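Local structure of ABC transporter substrate-binding protein (Staphylococcus aureus subsp. aureus NCTC 8325, 3UN6) at residues I39-L42 and H46-N49; A81-R86 and M98-K103; H144-H149 and H301-P306; Y281-I286 and S316-A321; S289-I294 and N305-D310. The protein probably captures an as yet unidentified ligand for an ABC-type import system at the bacterial cell membrane, and binds a zinc ion. One frame throughout, in Å; residues are numbered along the deposited sequence.

Interaction 1 (I39-L42 and H46-N49); sequences IGYL and HSAN. With ZN (zinc ion), chain B.
Ser47 and Leu42 are joined by one short polar bond across the turn that links strand 36-41 to helix 48-58, the first connection of the beta-alpha-beta unit strand 36-41, helix 48-58, strand 66-71. The bond runs from Ser47 OG to Leu42 O and measures 2.7 Å. The hydroxyl approaches almost head-on, with a C=O...donor angle of 159°, and is tilted 19° from the carbonyl plane. Serine suits this place because its side chain is short enough to meet a backbone carbonyl just past the strand. The torsion (chi1 75°) sets OG between the backbone N and the carbonyl carbon of its own residue. There it also bonds Ile44 O within the turn, so the single hydroxyl proton is presumably shared between two carbonyls or alternates between them.

The remaining packing is small. Tyr41 CB meets Ser47 CB at 3.8 Å, and Ser47 OG sits obliquely to the Tyr41 ring, 3.7 Å from CD2. Farther out, the Tyr41 side chain rests on Leu69 and Lys71 of the neighbouring parallel strand 66-71.

Metal binding is the third kind of interaction, and it belongs to the residue just before Ser47. The His46 side chain leads away from the strand, and its ring is stacked with that of His114, while NE2 makes a weak hydrogen bond to Gly117 O. Cys220 and Cys221 give their sulfurs to the same zinc ion. A water sits 2.4 Å from zinc, and His46 ND1 binds the metal at 2.1 Å.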
# COMPACT_ATOMS: atom_id res chain seq x y z
N ILE A 39 7.09 2.48 13.75
CA ILE A 39 6.75 2.07 12.41
C ILE A 39 5.94 3.13 11.74
O ILE A 39 4.93 3.62 12.29
CB ILE A 39 5.91 0.76 12.38
CG1 ILE A 39 6.61 -0.39 13.10
CG2 ILE A 39 5.56 0.38 10.94
CD1 ILE A 39 7.87 -0.93 12.45
N GLY A 40 6.36 3.48 10.53
CA GLY A 40 5.70 4.52 9.75
C GLY A 40 4.59 4.05 8.82
O GLY A 40 4.64 2.94 8.28
N TYR A 41 3.61 4.93 8.60
CA TYR A 41 2.50 4.60 7.72
C TYR A 41 1.75 5.82 7.21
O TYR A 41 1.85 6.92 7.77
CB TYR A 41 1.46 3.76 8.49
CG TYR A 41 0.67 4.55 9.50
CD1 TYR A 41 1.21 4.90 10.74
CD2 TYR A 41 -0.62 4.99 9.21
CE1 TYR A 41 0.50 5.64 11.65
CE2 TYR A 41 -1.34 5.75 10.12
CZ TYR A 41 -0.78 6.06 11.34
OH TYR A 41 -1.49 6.80 12.25
N LEU A 42 0.99 5.57 6.15
CA LEU A 42 -0.02 6.48 5.63
C LEU A 42 -1.38 5.90 6.03
O LEU A 42 -1.52 4.64 6.10
CB LEU A 42 0.09 6.66 4.12
CG LEU A 42 0.98 7.79 3.57
CD1 LEU A 42 2.50 7.53 3.79
CD2 LEU A 42 0.66 7.98 2.07
N HIS A 46 -4.16 -0.13 3.35
CA HIS A 46 -3.00 -0.99 3.20
C HIS A 46 -2.13 -1.05 4.43
O HIS A 46 -1.28 -1.94 4.53
CB HIS A 46 -2.16 -0.60 1.98
CG HIS A 46 -2.92 -0.66 0.69
ND1 HIS A 46 -2.38 -0.28 -0.51
CD2 HIS A 46 -4.21 -1.00 0.44
CE1 HIS A 46 -3.28 -0.43 -1.46
NE2 HIS A 46 -4.40 -0.86 -0.91
N SER A 47 -2.34 -0.13 5.36
CA SER A 47 -1.55 -0.11 6.58
C SER A 47 -2.36 -0.44 7.82
O SER A 47 -1.82 -0.41 8.91
CB SER A 47 -0.94 1.30 6.76
OG SER A 47 -1.93 2.22 7.17
N ALA A 48 -3.64 -0.79 7.65
CA ALA A 48 -4.56 -1.01 8.76
C ALA A 48 -4.21 -2.20 9.66
O ALA A 48 -4.61 -2.21 10.82
CB ALA A 48 -5.99 -1.15 8.24
N ASN A 49 -3.48 -3.19 9.14
CA ASN A 49 -3.08 -4.31 9.99
C ASN A 49 -2.11 -3.86 11.09
O ASN A 49 -2.01 -4.50 12.11
CB ASN A 49 -2.47 -5.47 9.20
CG ASN A 49 -2.43 -6.76 10.00
OD1 ASN A 49 -3.42 -7.14 10.63
ND2 ASN A 49 -1.30 -7.43 10.00
ZN ZN B . -0.44 0.32 -1.10
O HOH W 1 -0.82 2.64 -1.52

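Interaction 2 (A81-R86 and M98-K103); sequences ALNSGR and MKSKQK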
# COMPACT_ATOMS: atom_id res chain seq x y z
N ALA A 81 12.28 9.28 6.49
CA ALA A 81 12.32 8.87 7.91
C ALA A 81 12.84 7.44 8.01
O ALA A 81 13.62 7.11 8.91
CB ALA A 81 10.94 9.02 8.59
N LEU A 82 12.41 6.58 7.09
CA LEU A 82 12.86 5.19 7.09
C LEU A 82 14.38 5.11 6.84
O LEU A 82 15.10 4.44 7.58
CB LEU A 82 12.14 4.37 6.02
CG LEU A 82 12.43 2.86 6.02
CD1 LEU A 82 12.01 2.18 7.33
CD2 LEU A 82 11.76 2.18 4.82
N ASN A 83 14.84 5.79 5.80
CA ASN A 83 16.27 5.80 5.43
C ASN A 83 17.21 6.51 6.43
O ASN A 83 18.40 6.18 6.54
CB ASN A 83 16.45 6.42 4.04
CG ASN A 83 15.78 5.61 2.94
OD1 ASN A 83 15.64 4.38 3.04
ND2 ASN A 83 15.37 6.29 1.87
N SER A 84 16.68 7.49 7.14
CA SER A 84 17.47 8.19 8.14
C SER A 84 17.39 7.49 9.50
O SER A 84 18.03 7.91 10.45
CB SER A 84 17.04 9.66 8.26
OG SER A 84 15.70 9.76 8.70
N GLY A 85 16.61 6.41 9.60
CA GLY A 85 16.49 5.69 10.89
C GLY A 85 15.62 6.35 11.97
O GLY A 85 15.65 5.93 13.12
N ARG A 86 14.83 7.35 11.61
CA ARG A 86 13.94 7.97 12.58
C ARG A 86 12.73 7.06 12.89
O ARG A 86 12.06 7.23 13.91
CB ARG A 86 13.56 9.38 12.16
CG ARG A 86 14.75 10.31 12.27
CD ARG A 86 14.44 11.70 11.78
NE ARG A 86 15.64 12.54 11.73
CZ ARG A 86 16.20 13.15 12.77
NH1 ARG A 86 15.71 13.00 14.00
NH2 ARG A 86 17.28 13.91 12.59
N MSE A 98 11.68 -1.39 -3.07
CA MSE A 98 12.60 -2.11 -3.96
C MSE A 98 13.65 -1.17 -4.58
O MSE A 98 14.82 -1.51 -4.69
CB MSE A 98 11.82 -2.78 -5.10
CG MSE A 98 11.03 -4.02 -4.68
SE MSE A 98 9.61 -4.53 -5.93
CE MSE A 98 10.74 -4.91 -7.47
N LYS A 99 13.22 0.02 -5.00
CA LYS A 99 14.11 1.01 -5.58
C LYS A 99 15.11 1.47 -4.53
O LYS A 99 16.30 1.52 -4.79
CB LYS A 99 13.30 2.21 -6.08
CG LYS A 99 14.13 3.38 -6.54
CD LYS A 99 14.98 3.05 -7.73
CE LYS A 99 15.78 4.27 -8.16
NZ LYS A 99 16.76 3.98 -9.25
N SER A 100 14.62 1.78 -3.33
CA SER A 100 15.46 2.19 -2.23
C SER A 100 16.48 1.06 -1.97
O SER A 100 17.67 1.30 -1.79
CB SER A 100 14.61 2.48 -1.00
OG SER A 100 15.42 3.03 0.03
N LYS A 101 16.01 -0.18 -2.00
CA LYS A 101 16.91 -1.33 -1.83
C LYS A 101 17.97 -1.38 -2.94
O LYS A 101 19.15 -1.58 -2.68
CB LYS A 101 16.12 -2.65 -1.82
CG LYS A 101 16.93 -3.87 -1.44
CD LYS A 101 17.21 -3.80 0.06
CE LYS A 101 18.17 -4.82 0.54
NZ LYS A 101 18.49 -4.57 1.98
N GLN A 102 17.55 -1.18 -4.19
CA GLN A 102 18.49 -1.15 -5.31
C GLN A 102 19.51 -0.03 -5.11
O GLN A 102 20.63 -0.13 -5.59
CB GLN A 102 17.73 -0.99 -6.65
CG GLN A 102 18.61 -0.82 -7.92
CD GLN A 102 18.85 0.65 -8.40
OE1 GLN A 102 18.05 1.55 -8.15
NE2 GLN A 102 19.92 0.84 -9.13
N LYS A 103 19.13 1.03 -4.42
CA LYS A 103 20.05 2.11 -4.12
C LYS A 103 20.87 1.89 -2.84
O LYS A 103 21.54 2.80 -2.38
CB LYS A 103 19.31 3.45 -4.10
CG LYS A 103 18.79 3.84 -5.48
CD LYS A 103 18.34 5.29 -5.57
CE LYS A 103 17.04 5.55 -4.83
NZ LYS A 103 16.53 6.92 -5.15
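Asn83 reaches from the last turn of helix 75-83 toward Ser100 on helix 94-102. Its CB points at the other helix, and with chi1 at -64° CG stands beside the backbone N and opposite the carbonyl carbon, bringing CG to 3.9 Å from Ser100 OG. At the tip the two branches differ: Asn83 OD1 accepts a weak hydrogen bond from Ser100 OG at 3.3 Å, while ND2 lies farther from that hydroxyl, at 3.7 Å. Serine suits position 100, because its short side chain brings a hydroxyl to the amide of a longer residue on the other helix.

Just past Asn83 the helix ends in a Schellman motif. Gly85 takes up the positive phi of 76° that a residue without a side chain adopts easily; Arg86 N bonds back to Ala81 O at 3.0 Å, and Gly85 N to Leu82 O at 3.2 Å. On the other helix, Lys99 NZ donates to Gln102 OE1 at 3.0 Å, a bond between side chains of one helix.

The two helices are successive in the chain, joined through strand 89-93. Selenomethionine Met98 turns to helices 288-300 and 309-312, while Leu82 O is bonded by Arg226, just after strand 221-225.

Interaction 3 (H144-H149 and H301-P306); sequences HRYSTH and HHLFNP. With PO4 (phosphate ion), chain F; PO4 (phosphate ion), chain E.
Tyr146 and Phe304 form a T-shaped pair: the edge of the phenylalanine points at the face of the tyrosine, with centroids 5.4 Å apart and ring planes at 88°. The closest carbons, Tyr146 CD1 and Phe304 CD1, are 3.9 Å apart. Leu303 adds an apolar touch, its CB lying 4.3 Å from Tyr146 CE1.

The opposite face of the Tyr146 ring carries Arg145 CG, 3.7 Å above the plane and over the ring centre. The unusual chi1 of Arg145 (57°) sets CG between its own backbone N and carbonyl carbon, and the extended chain then carries the guanidinium past the ring. Tyrosine suits the place because both faces of its flat ring can pack, one against the arginine methylenes and the other against the phenylalanine edge.

The sequence family points to a two-lobed periplasmic-binding-protein fold, type II. Here the loop after strand 138-142, at the start of helix 148-159, meets the loop after helix 288-300, which also packs on helix 94-102.

Farther out, Arg145 bridges two phosphate ions, probably from the crystallisation liquor, and its NH1 also makes a salt bridge with Glu171. His144 ND1 accepts from Tyr146 N at 3.1 Å in the ring plane, which fixes the ring, and His144 NE2 donates to O2 of the chain F phosphate at 2.6 Å. Ser147 OG, the N-cap of helix 148-159, donates to His144 O at 2.7 Å and receives Tyr150 N.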
# COMPACT_ATOMS: atom_id res chain seq x y z
N HIS A 144 3.13 7.80 -6.26
CA HIS A 144 4.56 7.86 -6.48
C HIS A 144 4.83 7.19 -7.83
O HIS A 144 4.07 6.32 -8.25
CB HIS A 144 5.33 7.10 -5.39
CG HIS A 144 6.77 7.48 -5.29
ND1 HIS A 144 7.75 6.96 -6.11
CD2 HIS A 144 7.40 8.37 -4.47
CE1 HIS A 144 8.92 7.51 -5.81
NE2 HIS A 144 8.73 8.37 -4.81
N ARG A 145 5.89 7.59 -8.52
CA ARG A 145 6.23 6.93 -9.79
C ARG A 145 6.53 5.41 -9.59
O ARG A 145 6.28 4.61 -10.47
CB ARG A 145 7.40 7.61 -10.48
CG ARG A 145 8.68 7.73 -9.67
CD ARG A 145 9.57 8.73 -10.37
NE ARG A 145 10.84 8.94 -9.69
CZ ARG A 145 11.02 9.70 -8.62
NH1 ARG A 145 9.99 10.29 -8.01
NH2 ARG A 145 12.23 9.83 -8.12
N TYR A 146 7.07 5.04 -8.44
CA TYR A 146 7.35 3.63 -8.15
C TYR A 146 6.20 3.11 -7.33
O TYR A 146 6.26 3.08 -6.09
CB TYR A 146 8.70 3.47 -7.43
CG TYR A 146 9.83 4.17 -8.19
CD1 TYR A 146 10.08 3.87 -9.52
CD2 TYR A 146 10.66 5.09 -7.56
CE1 TYR A 146 11.10 4.50 -10.23
CE2 TYR A 146 11.68 5.74 -8.26
CZ TYR A 146 11.89 5.42 -9.59
OH TYR A 146 12.90 6.05 -10.30
N SER A 147 5.14 2.72 -8.02
CA SER A 147 3.95 2.25 -7.36
C SER A 147 3.20 1.26 -8.22
O SER A 147 3.33 1.28 -9.42
CB SER A 147 3.03 3.42 -7.03
OG SER A 147 2.49 4.08 -8.19
N THR A 148 2.45 0.39 -7.57
CA THR A 148 1.56 -0.56 -8.24
C THR A 148 0.46 0.21 -9.00
O THR A 148 -0.09 -0.27 -9.96
CB THR A 148 0.97 -1.51 -7.19
OG1 THR A 148 2.02 -2.33 -6.68
CG2 THR A 148 -0.16 -2.44 -7.77
N HIS A 149 0.17 1.42 -8.53
CA HIS A 149 -0.83 2.29 -9.15
C HIS A 149 -0.42 2.66 -10.56
O HIS A 149 -1.24 2.58 -11.47
CB HIS A 149 -1.04 3.51 -8.26
CG HIS A 149 -1.29 3.14 -6.85
ND1 HIS A 149 -0.27 3.05 -5.91
CD2 HIS A 149 -2.41 2.70 -6.23
CE1 HIS A 149 -0.78 2.63 -4.77
NE2 HIS A 149 -2.07 2.41 -4.93
N HIS A 301 8.59 -2.00 -17.64
CA HIS A 301 8.44 -0.55 -17.84
C HIS A 301 9.75 0.22 -17.60
O HIS A 301 9.74 1.45 -17.49
CB HIS A 301 7.32 0.02 -16.96
CG HIS A 301 5.97 -0.48 -17.32
ND1 HIS A 301 5.36 -1.54 -16.67
CD2 HIS A 301 5.10 -0.10 -18.29
CE1 HIS A 301 4.18 -1.78 -17.22
NE2 HIS A 301 4.00 -0.91 -18.20
N HIS A 302 10.88 -0.49 -17.55
CA HIS A 302 12.18 0.11 -17.34
C HIS A 302 12.24 1.01 -16.11
O HIS A 302 13.04 1.93 -16.07
CB HIS A 302 12.59 0.94 -18.56
CG HIS A 302 12.67 0.15 -19.83
ND1 HIS A 302 13.83 -0.47 -20.24
CD2 HIS A 302 11.75 -0.10 -20.79
CE1 HIS A 302 13.62 -1.07 -21.40
NE2 HIS A 302 12.36 -0.86 -21.75
N LEU A 303 11.42 0.75 -15.10
CA LEU A 303 11.44 1.61 -13.91
C LEU A 303 12.84 1.66 -13.26
O LEU A 303 13.40 2.74 -13.04
CB LEU A 303 10.36 1.21 -12.91
CG LEU A 303 8.91 1.40 -13.37
CD1 LEU A 303 7.97 1.08 -12.21
CD2 LEU A 303 8.65 2.79 -13.88
N PHE A 304 13.39 0.49 -12.97
CA PHE A 304 14.73 0.37 -12.36
C PHE A 304 15.03 -1.13 -12.36
O PHE A 304 14.11 -1.92 -12.61
CB PHE A 304 14.77 0.95 -10.93
CG PHE A 304 13.76 0.33 -9.98
CD1 PHE A 304 12.48 0.86 -9.88
CD2 PHE A 304 14.09 -0.78 -9.21
CE1 PHE A 304 11.54 0.31 -9.01
CE2 PHE A 304 13.15 -1.35 -8.36
CZ PHE A 304 11.87 -0.80 -8.25
N ASN A 305 16.27 -1.55 -12.14
CA ASN A 305 16.51 -3.00 -12.09
C ASN A 305 16.14 -3.47 -10.70
O ASN A 305 16.75 -3.04 -9.72
CB ASN A 305 17.92 -3.44 -12.47
CG ASN A 305 18.00 -4.97 -12.66
OD1 ASN A 305 17.83 -5.47 -13.78
ND2 ASN A 305 18.16 -5.71 -11.56
N PRO A 306 15.11 -4.35 -10.62
CA PRO A 306 14.62 -4.78 -9.32
C PRO A 306 15.55 -5.76 -8.62
O PRO A 306 16.29 -6.50 -9.28
CB PRO A 306 13.27 -5.45 -9.66
CG PRO A 306 13.44 -5.97 -11.02
CD PRO A 306 14.43 -5.05 -11.72
P PO4 F . 10.98 11.10 -4.65
O1 PO4 F . 9.76 11.51 -5.43
O2 PO4 F . 10.73 9.81 -3.91
O3 PO4 F . 12.13 10.85 -5.60
O4 PO4 F . 11.35 12.21 -3.71
P PO4 E . 15.36 8.28 -9.83
O1 PO4 E . 15.55 9.75 -10.05
O2 PO4 E . 13.93 8.00 -9.46
O3 PO4 E . 15.69 7.55 -11.12
O4 PO4 E . 16.25 7.76 -8.73

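Interaction 4 (Y281-I286 and S316-A321); sequences YGDLTI and SLYKEA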
# COMPACT_ATOMS: atom_id res chain seq x y z
N TYR A 281 -7.13 -9.23 4.04
CA TYR A 281 -5.89 -9.45 4.77
C TYR A 281 -5.60 -10.96 4.84
O TYR A 281 -5.32 -11.57 3.82
CB TYR A 281 -5.97 -8.76 6.14
CG TYR A 281 -6.24 -7.28 6.01
CD1 TYR A 281 -5.19 -6.36 5.95
CD2 TYR A 281 -7.54 -6.79 5.91
CE1 TYR A 281 -5.44 -5.01 5.81
CE2 TYR A 281 -7.79 -5.44 5.77
CZ TYR A 281 -6.74 -4.55 5.72
OH TYR A 281 -6.96 -3.19 5.55
N GLY A 282 -5.64 -11.57 6.02
CA GLY A 282 -5.40 -13.02 6.13
C GLY A 282 -3.93 -13.42 6.02
O GLY A 282 -3.08 -12.97 6.79
N ASP A 283 -3.64 -14.32 5.08
CA ASP A 283 -2.28 -14.78 4.86
C ASP A 283 -1.51 -13.67 4.19
O ASP A 283 -1.79 -13.32 3.04
CB ASP A 283 -2.30 -16.04 3.99
CG ASP A 283 -0.92 -16.61 3.72
OD1 ASP A 283 0.10 -15.94 4.00
OD2 ASP A 283 -0.86 -17.73 3.20
N LEU A 284 -0.55 -13.10 4.91
CA LEU A 284 0.21 -11.99 4.40
C LEU A 284 1.64 -12.40 3.98
O LEU A 284 2.56 -11.58 3.97
CB LEU A 284 0.22 -10.85 5.43
CG LEU A 284 -1.14 -10.26 5.79
CD1 LEU A 284 -1.02 -9.19 6.90
CD2 LEU A 284 -1.83 -9.65 4.58
N THR A 285 1.84 -13.67 3.64
CA THR A 285 3.13 -14.14 3.14
C THR A 285 3.46 -13.41 1.83
O THR A 285 2.58 -13.27 0.96
CB THR A 285 3.06 -15.62 2.80
OG1 THR A 285 2.71 -16.37 3.96
CG2 THR A 285 4.42 -16.16 2.25
N ILE A 286 4.69 -12.95 1.69
CA ILE A 286 5.14 -12.39 0.42
C ILE A 286 5.61 -13.60 -0.39
O ILE A 286 6.69 -14.14 -0.18
CB ILE A 286 6.32 -11.43 0.57
CG1 ILE A 286 5.90 -10.19 1.39
CG2 ILE A 286 6.80 -11.02 -0.80
CD1 ILE A 286 7.08 -9.19 1.63
N SER A 316 11.42 -15.51 6.57
CA SER A 316 11.51 -16.43 7.74
C SER A 316 10.66 -16.02 8.96
O SER A 316 10.05 -16.87 9.61
CB SER A 316 12.97 -16.65 8.17
OG SER A 316 13.59 -15.42 8.55
N LEU A 317 10.65 -14.73 9.28
CA LEU A 317 9.91 -14.25 10.46
C LEU A 317 8.42 -14.54 10.38
O LEU A 317 7.83 -15.00 11.36
CB LEU A 317 10.16 -12.74 10.72
CG LEU A 317 11.42 -12.33 11.53
CD1 LEU A 317 12.71 -12.72 10.84
CD2 LEU A 317 11.42 -10.82 11.82
N TYR A 318 7.83 -14.31 9.22
CA TYR A 318 6.41 -14.55 9.05
C TYR A 318 6.10 -16.04 8.97
O TYR A 318 5.10 -16.49 9.52
CB TYR A 318 5.87 -13.81 7.82
CG TYR A 318 4.38 -13.85 7.71
CD1 TYR A 318 3.59 -12.87 8.33
CD2 TYR A 318 3.74 -14.86 7.02
CE1 TYR A 318 2.23 -12.91 8.26
CE2 TYR A 318 2.35 -14.90 6.94
CZ TYR A 318 1.61 -13.92 7.56
OH TYR A 318 0.23 -13.95 7.51
N LYS A 319 6.96 -16.80 8.30
CA LYS A 319 6.76 -18.24 8.19
C LYS A 319 6.87 -18.92 9.55
O LYS A 319 6.05 -19.77 9.88
CB LYS A 319 7.77 -18.86 7.22
CG LYS A 319 7.83 -20.36 7.29
CD LYS A 319 8.89 -20.91 6.38
CE LYS A 319 8.97 -22.43 6.50
NZ LYS A 319 9.97 -23.00 5.54
N GLU A 320 7.87 -18.55 10.34
CA GLU A 320 8.06 -19.16 11.66
C GLU A 320 7.01 -18.73 12.68
O GLU A 320 6.74 -19.46 13.62
CB GLU A 320 9.43 -18.83 12.23
CG GLU A 320 10.59 -19.36 11.43
CD GLU A 320 11.93 -18.92 12.01
OE1 GLU A 320 11.97 -18.58 13.22
OE2 GLU A 320 12.93 -18.93 11.25
N ALA A 321 6.44 -17.55 12.49
CA ALA A 321 5.41 -17.06 13.41
C ALA A 321 4.21 -17.99 13.31
O ALA A 321 3.83 -18.42 12.21
CB ALA A 321 5.00 -15.63 13.06
O HOH W 2 -1.40 -12.55 8.75
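Tyr318 swings out from helix 316-320 with its ring on the far side of CB from its backbone N (chi1 -171°), which carries the hydroxyl into the loop 281-286. In that loop a chi1 of -179° brings Asp283 OD1 back over the chain to form an Asx turn. OD1 receives Thr285 N at 2.9 Å, almost along its C-O axis, and Thr285 OG1 at 2.6 Å on its syn lone pair. Two donors on one oxygen pin the carboxylate, which lies nearly parallel to the plane of the Tyr318 ring. Aspartate suits its place as the acceptor of an Asx turn, and threonine adds a hydroxyl donor to the same carboxylate oxygen while lying against the ring.

The ring slides alongside this turn. Thr285 OG1 comes obliquely to Tyr318 CE2 at 3.3 Å, and the carbonyl carbon of Leu284 sits over one face, offset toward the rim. Leu284 CB touches the far end of the ring, 4.0 Å from Tyr318 CZ, while its side chain continues to Tyr244 on helix 234-250. From that same helix Lys245 makes a cation-pi contact with the ring, and its NZ also binds Tyr318 O and Ala321 O.

The phenol oxygen is used both as acceptor and as donor. Water 2 takes the proton of Tyr318 OH at 2.5 Å and passes one of its own to Gly282 O, linking the ring to the loop a second time. Leu284 N donates to Tyr318 OH at 2.8 Å, nearly straight at 172°.

Interaction 5 (S289-I294 and N305-D310); sequences SGYQEI and NPPAYD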
# COMPACT_ATOMS: atom_id res chain seq x y z
N SER A 289 5.93 -16.02 -6.22
CA SER A 289 5.16 -15.81 -7.44
C SER A 289 4.62 -14.38 -7.51
O SER A 289 4.71 -13.70 -8.54
CB SER A 289 4.02 -16.85 -7.53
OG SER A 289 3.17 -16.75 -6.39
N GLY A 290 4.06 -13.91 -6.39
CA GLY A 290 3.55 -12.54 -6.34
C GLY A 290 4.66 -11.53 -6.49
O GLY A 290 4.50 -10.49 -7.16
N TYR A 291 5.79 -11.81 -5.86
CA TYR A 291 6.94 -10.90 -5.95
C TYR A 291 7.47 -10.87 -7.40
O TYR A 291 7.82 -9.80 -7.95
CB TYR A 291 8.05 -11.30 -4.97
CG TYR A 291 9.22 -10.36 -5.02
CD1 TYR A 291 10.38 -10.68 -5.71
CD2 TYR A 291 9.14 -9.12 -4.40
CE1 TYR A 291 11.46 -9.77 -5.77
CE2 TYR A 291 10.18 -8.24 -4.47
CZ TYR A 291 11.34 -8.56 -5.15
OH TYR A 291 12.37 -7.65 -5.18
N GLN A 292 7.52 -12.03 -8.02
CA GLN A 292 8.02 -12.13 -9.37
C GLN A 292 7.14 -11.34 -10.34
O GLN A 292 7.64 -10.78 -11.33
CB GLN A 292 8.13 -13.60 -9.78
CG GLN A 292 8.90 -13.78 -11.08
CD GLN A 292 10.42 -13.60 -10.92
OE1 GLN A 292 10.97 -12.53 -11.20
NE2 GLN A 292 11.10 -14.64 -10.49
N GLU A 293 5.83 -11.29 -10.08
CA GLU A 293 4.93 -10.51 -10.94
C GLU A 293 5.30 -9.03 -10.91
O GLU A 293 5.29 -8.35 -11.95
CB GLU A 293 3.47 -10.65 -10.48
CG GLU A 293 2.46 -9.93 -11.37
CD GLU A 293 1.00 -10.20 -10.96
OE1 GLU A 293 0.64 -9.97 -9.78
OE2 GLU A 293 0.23 -10.65 -11.84
N ILE A 294 5.60 -8.51 -9.72
CA ILE A 294 6.01 -7.09 -9.58
C ILE A 294 7.36 -6.84 -10.24
O ILE A 294 7.52 -5.83 -10.95
CB ILE A 294 6.04 -6.61 -8.11
CG1 ILE A 294 4.62 -6.71 -7.49
CG2 ILE A 294 6.60 -5.12 -8.00
CD1 ILE A 294 3.54 -5.96 -8.30
N ASN A 305 16.27 -1.55 -12.14
CA ASN A 305 16.51 -3.00 -12.09
C ASN A 305 16.14 -3.47 -10.70
O ASN A 305 16.75 -3.04 -9.72
CB ASN A 305 17.92 -3.44 -12.47
CG ASN A 305 18.00 -4.97 -12.66
OD1 ASN A 305 17.83 -5.47 -13.78
ND2 ASN A 305 18.16 -5.71 -11.56
N PRO A 306 15.11 -4.35 -10.62
CA PRO A 306 14.62 -4.78 -9.32
C PRO A 306 15.55 -5.76 -8.62
O PRO A 306 16.29 -6.50 -9.28
CB PRO A 306 13.27 -5.45 -9.66
CG PRO A 306 13.44 -5.97 -11.02
CD PRO A 306 14.43 -5.05 -11.72
N PRO A 307 15.55 -5.74 -7.27
CA PRO A 307 16.36 -6.66 -6.51
C PRO A 307 15.73 -8.07 -6.51
O PRO A 307 14.51 -8.21 -6.63
CB PRO A 307 16.35 -6.05 -5.11
CG PRO A 307 15.07 -5.36 -5.03
CD PRO A 307 14.80 -4.82 -6.40
N ALA A 308 16.57 -9.09 -6.40
CA ALA A 308 16.09 -10.47 -6.35
C ALA A 308 15.32 -10.73 -5.04
O ALA A 308 15.54 -10.06 -4.05
CB ALA A 308 17.29 -11.43 -6.44
N TYR A 309 14.45 -11.73 -5.06
CA TYR A 309 13.68 -12.11 -3.88
C TYR A 309 14.53 -12.26 -2.59
O TYR A 309 14.22 -11.64 -1.55
CB TYR A 309 12.91 -13.41 -4.17
CG TYR A 309 11.92 -13.78 -3.10
CD1 TYR A 309 10.61 -13.34 -3.15
CD2 TYR A 309 12.28 -14.60 -2.07
CE1 TYR A 309 9.70 -13.69 -2.18
CE2 TYR A 309 11.40 -14.96 -1.09
CZ TYR A 309 10.11 -14.50 -1.14
OH TYR A 309 9.24 -14.88 -0.16
N ASP A 310 15.60 -13.04 -2.66
CA ASP A 310 16.48 -13.27 -1.50
C ASP A 310 17.23 -12.02 -1.01
O ASP A 310 17.69 -11.98 0.12
CB ASP A 310 17.45 -14.42 -1.77
CG ASP A 310 16.75 -15.78 -1.79
OD1 ASP A 310 15.66 -15.90 -1.20
OD2 ASP A 310 17.29 -16.73 -2.38
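Tyr291 OH donates to Pro307 O at 2.6 Å, the shortest polar bond here and the one that ties helix 288-300 to the run of residues leading into helix 309-312. The carbonyl oxygen lies at the edge of the tyrosine ring, near its plane, whereas the hydroxyl stands 40° out of the carbonyl plane. A tyrosine suits the place: its long flat side chain reaches across to the next segment and its polar end meets a backbone carbonyl, while the ring packs against the chain. The same hydroxyl oxygen of Tyr291 lies 3.5 Å from Pro307 CG.

Tyr309 turns an edge toward the face of the Tyr291 ring, an offset T-shaped pair with centroids 5.6 Å apart and planes at 77°. Their closest atoms are Tyr291 CD1 and Tyr309 CD1, at 3.7 Å; Tyr291 CB lies as near to Tyr309 CD1. A chi1 of -171° extends Tyr309 away from its own N and takes its hydroxyl beyond the pair, to Ile286 O.

Ala308, the N-cap residue of helix 309-312, is small, and its CB points away from Tyr291. Helix 94-102 closes the arrangement: Met98 packs on Pro306, Pro307 and Ile294, and Glu95 also touches Ile294 of helix 288-300.

From the N terminus, interaction 1 closes a tight turn between strand 36-41 and helix 48-58, and interaction 2 closes a somewhat longer loop through strand 89-93. Both end before the next contact starts. Interaction 3 then spans some 150 residues, bringing the loop before helix 148-159 against that after helix 288-300. Its second half falls between the segments of interaction 4, so the two cross. Interaction 5 lies wholly within the span of interaction 4 and shares Asn305 and Pro306 with interaction 3. Met98 of interaction 2 packs on Phe304 of interaction 3, Ala48 of interaction 1 on Tyr281 of interaction 4, and a tyrosine hydroxyl joins interactions 5 and 4.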